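Local coordinates for protein malonate decarboxylase subunit alpha (Acinetobacter baumannii ATCC 17978, PDB 6MPR) that probably acts as the acyl-carrier-protein transferase subunit of malonate decarboxylase, exchanging acetyl for malonyl groups during the breakdown of malonate, at residues 60-72 and 173-185. Residues are numbered along the deposited sequence; the frame is centred on the assembly and turned at random.
Sequences DKVVLEGNNQKQA and YTGPSTEDSPALI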
ATOM      1  N   ASP A  60      -5.346  22.187 -15.088  1.00 16.08           N
ATOM      2  CA  ASP A  60      -4.803  20.831 -15.105  1.00 12.35           C
ATOM      3  C   ASP A  60      -4.319  20.414 -13.725  1.00 17.29           C
ATOM      4  O   ASP A  60      -3.721  21.212 -12.999  1.00 19.14           O
ATOM      5  CB  ASP A  60      -3.620  20.741 -16.069  1.00 11.85           C
ATOM      6  CG  ASP A  60      -4.021  20.338 -17.464  1.00 19.63           C
ATOM      7  OD1 ASP A  60      -5.204  20.007 -17.681  1.00 18.69           O
ATOM      8  OD2 ASP A  60      -3.133  20.332 -18.338  1.00 18.05           O
ATOM      9  N   LYS A  61      -4.553  19.144 -13.379  1.00 13.06           N
ATOM     10  CA  LYS A  61      -3.806  18.493 -12.302  1.00 10.41           C
ATOM     11  C   LYS A  61      -2.419  18.121 -12.819  1.00  9.41           C
ATOM     12  O   LYS A  61      -2.294  17.313 -13.741  1.00 11.89           O
ATOM     13  CB  LYS A  61      -4.548  17.251 -11.808  1.00 12.64           C
ATOM     14  CG  LYS A  61      -5.902  17.555 -11.186  1.00 16.32           C
ATOM     15  CD  LYS A  61      -6.592  16.270 -10.732  1.00 16.60           C
ATOM     16  CE  LYS A  61      -8.007  16.530 -10.229  1.00 25.77           C
ATOM     17  NZ  LYS A  61      -8.854  17.195 -11.256  1.00 33.15           N
ATOM     18  N   VAL A  62      -1.381  18.692 -12.217  1.00 12.00           N
ATOM     19  CA  VAL A  62      -0.008  18.541 -12.693  1.00  8.45           C
ATOM     20  C   VAL A  62       0.773  17.920 -11.559  1.00  9.79           C
ATOM     21  O   VAL A  62       0.959  18.555 -10.518  1.00  9.50           O
ATOM     22  CB  VAL A  62       0.608  19.889 -13.097  1.00  8.65           C
ATOM     23  CG1 VAL A  62       2.063  19.706 -13.543  1.00  8.46           C
ATOM     24  CG2 VAL A  62      -0.246  20.534 -14.206  1.00 12.84           C
ATOM     25  N   VAL A  63       1.219  16.682 -11.751  1.00  9.79           N
ATOM     26  CA  VAL A  63       2.177  16.064 -10.841  1.00 10.58           C
ATOM     27  C   VAL A  63       3.561  16.588 -11.190  1.00  9.66           C
ATOM     28  O   VAL A  63       3.974  16.529 -12.352  1.00  8.71           O
ATOM     29  CB  VAL A  63       2.124  14.535 -10.966  1.00  6.75           C
ATOM     30  CG1 VAL A  63       3.281  13.882 -10.196  1.00  8.38           C
ATOM     31  CG2 VAL A  63       0.769  14.000 -10.463  1.00 11.32           C
ATOM     32  N   LEU A  64       4.289  17.074 -10.187  1.00  8.02           N
ATOM     33  CA  LEU A  64       5.620  17.638 -10.384  1.00 13.71           C
ATOM     34  C   LEU A  64       6.537  16.995  -9.360  1.00  7.86           C
ATOM     35  O   LEU A  64       6.242  17.033  -8.159  1.00 11.58           O
ATOM     36  CB  LEU A  64       5.619  19.165 -10.214  1.00 10.30           C
ATOM     37  CG  LEU A  64       6.986  19.871 -10.199  1.00  8.76           C
ATOM     38  CD1 LEU A  64       7.711  19.608 -11.499  1.00  9.63           C
ATOM     39  CD2 LEU A  64       6.808  21.374  -9.992  1.00 10.41           C
ATOM     40  N   GLU A  65       7.615  16.371  -9.827  1.00 11.15           N
ATOM     41  CA  GLU A  65       8.608  15.786  -8.930  1.00 13.62           C
ATOM     42  C   GLU A  65       9.598  16.858  -8.480  1.00 13.62           C
ATOM     43  O   GLU A  65      10.216  17.516  -9.320  1.00 11.54           O
ATOM     44  CB  GLU A  65       9.357  14.657  -9.644  1.00 13.57           C
ATOM     45  CG  GLU A  65       8.511  13.422  -9.965  1.00  8.82           C
ATOM     46  CD  GLU A  65       9.326  12.338 -10.653  1.00 14.89           C
ATOM     47  OE1 GLU A  65      10.539  12.534 -10.858  1.00 11.90           O
ATOM     48  OE2 GLU A  65       8.748  11.303 -11.019  1.00 13.72           O
ATOM     49  N   GLY A  66       9.711  17.077  -7.173  1.00  8.99           N
ATOM     50  CA  GLY A  66       8.697  16.655  -6.224  1.00  9.62           C
ATOM     51  C   GLY A  66       8.788  15.295  -5.545  1.00 13.71           C
ATOM     52  O   GLY A  66       7.904  14.947  -4.756  1.00 11.48           O
ATOM     53  N   ASN A  67       9.804  14.495  -5.850  1.00 11.19           N
ATOM     54  CA  ASN A  67      10.106  13.325  -5.034  0.52  9.95           C
ATOM     55  C   ASN A  67      10.703  13.786  -3.713  1.00  9.36           C
ATOM     56  O   ASN A  67      11.112  14.940  -3.563  1.00 14.24           O
ATOM     57  CB  ASN A  67      11.127  12.389  -5.697  0.52 11.86           C
ATOM     58  CG  ASN A  67      10.707  11.881  -7.056  0.52  9.55           C
ATOM     59  OD1 ASN A  67       9.920  10.940  -7.166  0.52 18.13           O
ATOM     60  ND2 ASN A  67      11.297  12.445  -8.102  0.52  7.38           N
ATOM     61  N   ASN A  68      10.816  12.869  -2.758  1.00  9.38           N
ATOM     62  CA  ASN A  68      11.464  13.258  -1.513  0.52 12.80           C
ATOM     63  C   ASN A  68      12.909  13.682  -1.750  1.00 16.20           C
ATOM     64  O   ASN A  68      13.387  14.636  -1.119  1.00 14.40           O
ATOM     65  CB  ASN A  68      11.413  12.143  -0.478  0.52 15.41           C
ATOM     66  CG  ASN A  68      12.012  12.582   0.860  0.52 18.52           C
ATOM     67  OD1 ASN A  68      11.348  13.245   1.665  0.52 24.40           O
ATOM     68  ND2 ASN A  68      13.276  12.247   1.083  0.52 15.01           N
ATOM     69  N   GLN A  69      13.616  13.015  -2.667  1.00 10.92           N
ATOM     70  CA  GLN A  69      15.011  13.335  -2.955  1.00 10.42           C
ATOM     71  C   GLN A  69      15.172  13.912  -4.359  1.00  9.76           C
ATOM     72  O   GLN A  69      15.480  15.096  -4.507  1.00 12.52           O
ATOM     73  CB  GLN A  69      15.873  12.083  -2.760  1.00 11.72           C
ATOM     74  CG  GLN A  69      15.766  11.477  -1.362  1.00 12.08           C
ATOM     75  CD  GLN A  69      16.120  10.000  -1.351  1.00 13.18           C
ATOM     76  OE1 GLN A  69      15.234   9.143  -1.392  1.00 13.43           O
ATOM     77  NE2 GLN A  69      17.404   9.695  -1.289  1.00 13.55           N
ATOM     78  N   LYS A  70      14.964  13.107  -5.403  1.00 14.33           N
ATOM     79  CA  LYS A  70      15.138  13.571  -6.782  1.00 10.43           C
ATOM     80  C   LYS A  70      14.145  14.674  -7.124  1.00 13.12           C
ATOM     81  O   LYS A  70      12.946  14.527  -6.881  1.00 10.18           O
ATOM     82  CB  LYS A  70      14.950  12.388  -7.740  1.00 11.32           C
ATOM     83  CG  LYS A  70      14.796  12.769  -9.201  1.00 13.53           C
ATOM     84  CD  LYS A  70      14.728  11.511 -10.064  1.00 12.42           C
ATOM     85  CE  LYS A  70      13.383  10.821  -9.953  1.00 11.55           C
ATOM     86  NZ  LYS A  70      13.329   9.530 -10.730  1.00 12.07           N
ATOM     87  N   GLN A  71      14.642  15.772  -7.708  1.00 11.59           N
ATOM     88  CA  GLN A  71      13.813  16.895  -8.140  1.00  8.07           C
ATOM     89  C   GLN A  71      13.966  17.092  -9.640  1.00 10.60           C
ATOM     90  O   GLN A  71      15.090  17.221 -10.147  1.00 11.39           O
ATOM     91  CB  GLN A  71      14.174  18.224  -7.446  1.00 11.99           C
ATOM     92  CG  GLN A  71      14.281  18.164  -5.917  1.00  9.39           C
ATOM     93  CD  GLN A  71      12.965  17.772  -5.282  1.00 18.88           C
ATOM     94  OE1 GLN A  71      11.898  18.282  -5.667  1.00 11.52           O
ATOM     95  NE2 GLN A  71      13.020  16.852  -4.322  1.00 12.22           N
ATOM     96  N   ALA A  72      12.837  17.146 -10.340  1.00  8.07           N
ATOM     97  CA  ALA A  72      12.843  17.535 -11.747  1.00 10.15           C
ATOM     98  C   ALA A  72      12.969  19.059 -11.812  1.00 12.16           C
ATOM     99  O   ALA A  72      12.046  19.792 -12.181  1.00  9.96           O
ATOM    100  CB  ALA A  72      11.583  17.038 -12.436  1.00 11.21           C
ATOM    101  N   TYR A 173      15.805   5.506 -18.106  1.00 10.16           N
ATOM    102  CA  TYR A 173      16.572   4.901 -17.023  1.00  9.27           C
ATOM    103  C   TYR A 173      16.529   5.846 -15.827  1.00 11.35           C
ATOM    104  O   TYR A 173      16.984   6.992 -15.928  1.00 13.48           O
ATOM    105  CB  TYR A 173      18.010   4.638 -17.463  1.00  9.79           C
ATOM    106  CG  TYR A 173      18.919   4.190 -16.340  1.00  9.75           C
ATOM    107  CD1 TYR A 173      18.651   3.025 -15.642  1.00 11.91           C
ATOM    108  CD2 TYR A 173      20.025   4.947 -15.964  1.00 11.92           C
ATOM    109  CE1 TYR A 173      19.470   2.616 -14.598  1.00 14.40           C
ATOM    110  CE2 TYR A 173      20.852   4.554 -14.927  1.00 15.03           C
ATOM    111  CZ  TYR A 173      20.568   3.380 -14.249  1.00 15.18           C
ATOM    112  OH  TYR A 173      21.374   2.975 -13.210  1.00 15.54           O
ATOM    113  N   THR A 174      15.937   5.388 -14.712  1.00  8.49           N
ATOM    114  CA  THR A 174      15.905   6.165 -13.475  1.00  8.52           C
ATOM    115  C   THR A 174      16.832   5.625 -12.382  1.00 13.52           C
ATOM    116  O   THR A 174      17.183   6.375 -11.461  1.00 13.12           O
ATOM    117  CB  THR A 174      14.468   6.240 -12.924  1.00  9.91           C
ATOM    118  OG1 THR A 174      13.909   4.922 -12.807  1.00 13.08           O
ATOM    119  CG2 THR A 174      13.578   7.042 -13.849  1.00 12.36           C
ATOM    120  N   GLY A 175      17.207   4.345 -12.444  1.00 11.71           N
ATOM    121  CA  GLY A 175      18.302   3.811 -11.656  1.00 14.34           C
ATOM    122  C   GLY A 175      18.102   3.885 -10.152  1.00 11.72           C
ATOM    123  O   GLY A 175      16.998   3.666  -9.631  1.00 14.60           O
ATOM    124  N   PRO A 176      19.179   4.196  -9.422  1.00  9.37           N
ATOM    125  CA  PRO A 176      19.061   4.306  -7.955  1.00  9.06           C
ATOM    126  C   PRO A 176      18.028   5.322  -7.509  1.00  9.13           C
ATOM    127  O   PRO A 176      17.477   5.183  -6.414  1.00  8.82           O
ATOM    128  CB  PRO A 176      20.472   4.721  -7.510  1.00 10.54           C
ATOM    129  CG  PRO A 176      21.373   4.221  -8.624  1.00 16.60           C
ATOM    130  CD  PRO A 176      20.567   4.354  -9.895  1.00 11.43           C
ATOM    131  N   SER A 177      17.716   6.324  -8.332  1.00 11.41           N
ATOM    132  CA  SER A 177      16.762   7.353  -7.940  1.00  8.90           C
ATOM    133  C   SER A 177      15.396   7.160  -8.586  1.00  9.62           C
ATOM    134  O   SER A 177      14.692   8.142  -8.860  1.00 12.42           O
ATOM    135  CB  SER A 177      17.328   8.740  -8.252  1.00 11.72           C
ATOM    136  OG  SER A 177      18.442   8.969  -7.431  1.00 15.90           O
ATOM    137  N   THR A 178      15.016   5.906  -8.843  1.00  9.95           N
ATOM    138  CA  THR A 178      13.684   5.599  -9.349  1.00 10.72           C
ATOM    139  C   THR A 178      12.600   6.200  -8.450  1.00 11.63           C
ATOM    140  O   THR A 178      11.685   6.878  -8.933  1.00  8.78           O
ATOM    141  CB  THR A 178      13.533   4.083  -9.483  1.00  7.12           C
ATOM    142  OG1 THR A 178      14.417   3.602 -10.521  1.00  8.11           O
ATOM    143  CG2 THR A 178      12.105   3.720  -9.846  1.00  8.93           C
ATOM    144  N   GLU A 179      12.711   5.994  -7.130  1.00  7.29           N
ATOM    145  CA  GLU A 179      11.829   6.638  -6.154  1.00  8.42           C
ATOM    146  C   GLU A 179      10.348   6.518  -6.509  1.00  8.04           C
ATOM    147  O   GLU A 179       9.840   5.397  -6.674  1.00  8.32           O
ATOM    148  CB  GLU A 179      12.206   8.125  -5.978  1.00  7.52           C
ATOM    149  CG  GLU A 179      13.544   8.324  -5.206  1.00 11.72           C
ATOM    150  CD  GLU A 179      13.856   9.797  -4.909  1.00 13.80           C
ATOM    151  OE1 GLU A 179      13.122  10.435  -4.111  1.00 13.95           O
ATOM    152  OE2 GLU A 179      14.838  10.319  -5.481  1.00 14.29           O
ATOM    153  N   ASP A 180       9.649   7.669  -6.605  1.00  7.88           N
ATOM    154  CA  ASP A 180       8.208   7.704  -6.855  1.00 14.50           C
ATOM    155  C   ASP A 180       7.845   7.553  -8.323  1.00 10.27           C
ATOM    156  O   ASP A 180       6.662   7.362  -8.624  1.00 11.05           O
ATOM    157  CB  ASP A 180       7.549   9.030  -6.406  1.00  9.02           C
ATOM    158  CG  ASP A 180       8.094   9.594  -5.087  1.00 14.88           C
ATOM    159  OD1 ASP A 180       9.302   9.507  -4.811  1.00 15.74           O
ATOM    160  OD2 ASP A 180       7.293  10.210  -4.351  1.00 13.07           O
ATOM    161  N   SER A 181       8.802   7.660  -9.241  1.00  8.77           N
ATOM    162  CA  SER A 181       8.433   7.904 -10.638  1.00  9.94           C
ATOM    163  C   SER A 181       7.474   6.868 -11.219  1.00 10.29           C
ATOM    164  O   SER A 181       6.496   7.270 -11.876  1.00 10.59           O
ATOM    165  CB  SER A 181       9.715   8.040 -11.476  1.00  9.90           C
ATOM    166  OG  SER A 181      10.433   9.179 -11.043  1.00 12.45           O
ATOM    167  N   PRO A 182       7.659   5.555 -11.027  1.00  9.11           N
ATOM    168  CA  PRO A 182       6.708   4.612 -11.646  1.00 16.03           C
ATOM    169  C   PRO A 182       5.291   4.775 -11.122  1.00 13.63           C
ATOM    170  O   PRO A 182       4.331   4.618 -11.884  1.00 12.45           O
ATOM    171  CB  PRO A 182       7.291   3.238 -11.289  1.00 15.50           C
ATOM    172  CG  PRO A 182       8.721   3.493 -10.932  1.00 17.93           C
ATOM    173  CD  PRO A 182       8.702   4.840 -10.267  1.00 12.46           C
ATOM    174  N   ALA A 183       5.134   5.116  -9.841  1.00  8.78           N
ATOM    175  CA  ALA A 183       3.801   5.269  -9.266  1.00 10.66           C
ATOM    176  C   ALA A 183       3.129   6.544  -9.753  1.00  8.88           C
ATOM    177  O   ALA A 183       1.900   6.596  -9.832  1.00 12.48           O
ATOM    178  CB  ALA A 183       3.869   5.287  -7.735  1.00  9.39           C
ATOM    179  N   LEU A 184       3.916   7.582 -10.056  1.00  9.31           N
ATOM    180  CA  LEU A 184       3.350   8.845 -10.525  1.00  8.46           C
ATOM    181  C   LEU A 184       3.020   8.795 -12.012  1.00 11.07           C
ATOM    182  O   LEU A 184       2.049   9.423 -12.462  1.00 10.50           O
ATOM    183  CB  LEU A 184       4.327   9.996 -10.258  1.00  9.17           C
ATOM    184  CG  LEU A 184       4.795  10.221  -8.821  1.00  8.66           C
ATOM    185  CD1 LEU A 184       5.862  11.319  -8.759  1.00 10.94           C
ATOM    186  CD2 LEU A 184       3.618  10.532  -7.898  1.00  8.33           C
ATOM    187  N   ILE A 185       3.845   8.100 -12.806  1.00  7.74           N
ATOM    188  CA  ILE A 185       3.677   8.138 -14.257  1.00  9.10           C
ATOM    189  C   ILE A 185       2.549   7.230 -14.714  1.00  9.46           C
ATOM    190  O   ILE A 185       1.756   7.617 -15.580  1.00 10.34           O
ATOM    191  CB  ILE A 185       5.006   7.778 -14.946  1.00 12.50           C
ATOM    192  CG1 ILE A 185       6.020   8.907 -14.719  1.00 13.85           C
ATOM    193  CG2 ILE A 185       4.789   7.522 -16.436  1.00 13.83           C
ATOM    194  CD1 ILE A 185       7.431   8.566 -15.191  1.00 11.23           C
TER
HETATM  195  O   HOH W   1       8.496  11.273  -2.287  1.00 13.43           O
HETATM  196  O   HOH W   2      16.273   9.007 -11.830  1.00 13.21           O
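Lys70 and Glu179 have the two largest shares of this contact, with Leu184 closing its apolar end. The carboxylate of Glu179 grips two successive backbone amides of the 66-71 loop. Its OE1 accepts from Gln69 N at 3.0 Å and its OE2 from Lys70 N at 2.8 Å, each through the syn lone pair. The two bonds meet the carboxylate at its oxygen edge and fix its rotation, and Arg350 adds a salt bridge to OE1.

The Lys70 side chain runs into the 173-185 segment. CG lies anti to the backbone N (chi1 167°), and a bend at chi3 brings NZ to Ser177 O at 2.7 Å and Ser181 OG at 2.9 Å. Ala162 O and a water lie within bonding range as well; with four acceptors for three N-H groups, at least one hydrogen must be shared. Ser181 OG donates to Glu65 OE2 at 2.7 Å, from the syn side of the carboxylate but 28° out of its plane, and links the acid to the lysine. Ser161 OG is hydrogen-bonded to the same oxygen.

Leu184 lays CD1 on Glu65 CG at 3.6 Å and on Val63 CG1 at 3.9 Å.

Val63 belongs to strand 61-64, inside a parallel sheet between strands 158-163 and 90-94. The contact joins the loop leaving this strand's C-terminal end to the type II' turn 178-181 and the N-terminal part of the helix that carries Leu184.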